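Local structure of alkane monooxygenase (Geobacillus thermodenitrificans, 3B9O) at residues 82-85 with 86-89. The protein belongs to the luciferase-like monooxygenase family of TIM-barrel-type proteins and holds flavin mononucleotide in a pocket. Numbering follows the deposited sequence.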
ATOM      1  N   VAL A  82       0.501  12.276  12.164  1.00 15.54           N
ATOM      2  CA  VAL A  82       0.377  11.724  10.808  1.00 21.42           C
ATOM      3  C   VAL A  82      -0.244  12.784   9.899  1.00 19.37           C
ATOM      4  O   VAL A  82      -1.278  13.348  10.245  1.00 19.24           O
ATOM      5  CB  VAL A  82      -0.737  10.680  10.617  1.00 25.84           C
ATOM      6  CG1 VAL A  82      -0.469   9.642   9.507  1.00 17.12           C
ATOM      7  CG2 VAL A  82      -1.578  10.342  11.852  1.00 15.91           C
ATOM      8  N   ASN A  83       0.356  13.007   8.740  1.00 14.80           N
ATOM      9  CA  ASN A  83      -0.190  13.923   7.747  1.00 16.26           C
ATOM     10  C   ASN A  83      -0.846  13.156   6.616  1.00 14.59           C
ATOM     11  O   ASN A  83      -0.631  11.953   6.464  1.00 14.77           O
ATOM     12  CB  ASN A  83       0.929  14.853   7.195  1.00 12.87           C
ATOM     13  CG  ASN A  83       1.327  15.984   8.193  1.00 14.43           C
ATOM     14  OD1 ASN A  83       2.226  16.813   7.918  1.00 18.92           O
ATOM     15  ND2 ASN A  83       0.640  16.036   9.321  1.00 11.29           N
ATOM     16  N   ASP A  84      -1.606  13.864   5.782  1.00 19.48           N
ATOM     17  CA  ASP A  84      -2.369  13.217   4.710  1.00 13.48           C
ATOM     18  C   ASP A  84      -1.435  12.837   3.559  1.00 14.48           C
ATOM     19  O   ASP A  84      -0.680  13.698   3.055  1.00 12.96           O
ATOM     20  CB  ASP A  84      -3.473  14.161   4.209  1.00 18.07           C
ATOM     21  CG  ASP A  84      -4.187  13.610   2.994  1.00 22.15           C
ATOM     22  OD1 ASP A  84      -4.071  14.201   1.932  1.00 36.74           O
ATOM     23  OD2 ASP A  84      -4.843  12.567   3.088  1.00 28.50           O
ATOM     24  N   PRO A  85      -1.501  11.563   3.107  1.00 17.77           N
ATOM     25  CA  PRO A  85      -0.611  11.114   2.018  1.00 12.97           C
ATOM     26  C   PRO A  85      -0.964  11.684   0.637  1.00 20.52           C
ATOM     27  O   PRO A  85      -0.047  11.885  -0.157  1.00 12.19           O
ATOM     28  CB  PRO A  85      -0.767   9.579   2.026  1.00  9.37           C
ATOM     29  CG  PRO A  85      -2.093   9.318   2.648  1.00 13.11           C
ATOM     30  CD  PRO A  85      -2.385  10.470   3.593  1.00 13.17           C
ATOM     31  N   LEU A  86      -2.255  11.902   0.330  1.00 11.16           N
ATOM     32  CA  LEU A  86      -2.652  12.430  -0.989  1.00 13.88           C
ATOM     33  C   LEU A  86      -2.031  13.826  -1.275  1.00 16.43           C
ATOM     34  O   LEU A  86      -1.680  14.153  -2.420  1.00 15.14           O
ATOM     35  CB  LEU A  86      -4.194  12.388  -1.181  1.00 16.21           C
ATOM     36  CG  LEU A  86      -4.771  11.031  -1.655  1.00 17.89           C
ATOM     37  CD1 LEU A  86      -4.738  10.002  -0.532  1.00 19.68           C
ATOM     38  CD2 LEU A  86      -6.222  11.195  -2.197  1.00 20.70           C
ATOM     39  N   MET A  87      -1.848  14.645  -0.232  1.00 14.88           N
ATOM     40  CA  MET A  87      -1.231  15.988  -0.399  1.00 13.13           C
ATOM     41  C   MET A  87       0.208  15.983  -1.014  1.00 15.28           C
ATOM     42  O   MET A  87       0.638  16.942  -1.618  1.00 16.04           O
ATOM     43  CB  MET A  87      -1.286  16.768   0.941  1.00 11.92           C
ATOM     44  CG  MET A  87      -2.719  17.061   1.475  1.00 14.21           C
ATOM     45  SD  MET A  87      -3.684  17.977   0.233  1.00 18.03           S
ATOM     46  CE  MET A  87      -5.042  16.912  -0.039  1.00 20.68           C
ATOM     47  N   LEU A  88       0.912  14.872  -0.846  1.00 11.57           N
ATOM     48  CA  LEU A  88       2.309  14.683  -1.260  1.00 13.15           C
ATOM     49  C   LEU A  88       2.441  14.473  -2.743  1.00 13.55           C
ATOM     50  O   LEU A  88       3.502  14.702  -3.309  1.00 12.88           O
ATOM     51  CB  LEU A  88       2.895  13.437  -0.547  1.00 14.28           C
ATOM     52  CG  LEU A  88       3.007  13.493   0.991  1.00 13.78           C
ATOM     53  CD1 LEU A  88       3.388  12.097   1.508  1.00 17.52           C
ATOM     54  CD2 LEU A  88       3.955  14.633   1.456  1.00 10.67           C
ATOM     55  N   ILE A  89       1.384  13.966  -3.362  1.00 13.17           N
ATOM     56  CA  ILE A  89       1.539  13.310  -4.641  1.00 13.59           C
ATOM     57  C   ILE A  89       1.943  14.244  -5.752  1.00 10.74           C
ATOM     58  O   ILE A  89       2.867  13.902  -6.531  1.00 13.22           O
ATOM     59  CB  ILE A  89       0.286  12.448  -5.035  1.00 19.97           C
ATOM     60  CG1 ILE A  89      -0.037  11.406  -3.915  1.00 13.44           C
ATOM     61  CG2 ILE A  89       0.525  11.738  -6.370  1.00  8.91           C
ATOM     62  CD1 ILE A  89       1.182  10.469  -3.542  1.00  6.68           C
TER
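Asp84 turns its carboxylate forward, alongside the chain that follows, and its OD1 meets both the backbone and the side chain of Met87, just ahead of helix 89-94. This corner lies within the beta-alpha-beta crossover joining the neighbouring parallel strands 53-57 and 100-106 of the TIM-type barrel. A chi1 of 173° swings the carboxylate away from the amide of Asp84 and toward the side on which the chain continues. Asp84 OD1 there accepts a hydrogen bond from Met87 N at 3.1 Å. The bond is bent, 139° at the hydrogen, and the donor stands 40° out of the carboxylate plane. Met87 crosses the carboxylate at a slant and folds around the same oxygen: its CG lies only 3.2 Å from Asp84 OD1, and the bends at chi2 and chi3 bring its CE back to 3.5 Å from Asp84 OD1. The acid oxygen is thus flanked by the thioether chain as well as held by the amide.

Pro85 to Leu88 form a beta turn with helical backbone angles at Leu86 and Met87, closed by Leu88 N to Pro85 O at 3.2 Å. A second, overlapping turn, bonded from Ile89 N to Leu86 O, carries the chain into the helix. Pro85 and Leu86 touch obliquely, Pro85 CG against Leu86 CD1 at 4.2 Å. The proline ring packs on Leu56 and Asp58, its side chain about 9 Å from the bound FMN, while Leu86 reaches Met119 and Leu122 of helix 112-125 and Val103 of strand 100-106. The Pro85 carbonyl receives its N-H from above the carbonyl plane and is bordered by hydrocarbon: Leu88 CB lies 3.3 Å from Pro85 O, and Ile89 CD1 approaches Pro85 O to 3.9 Å.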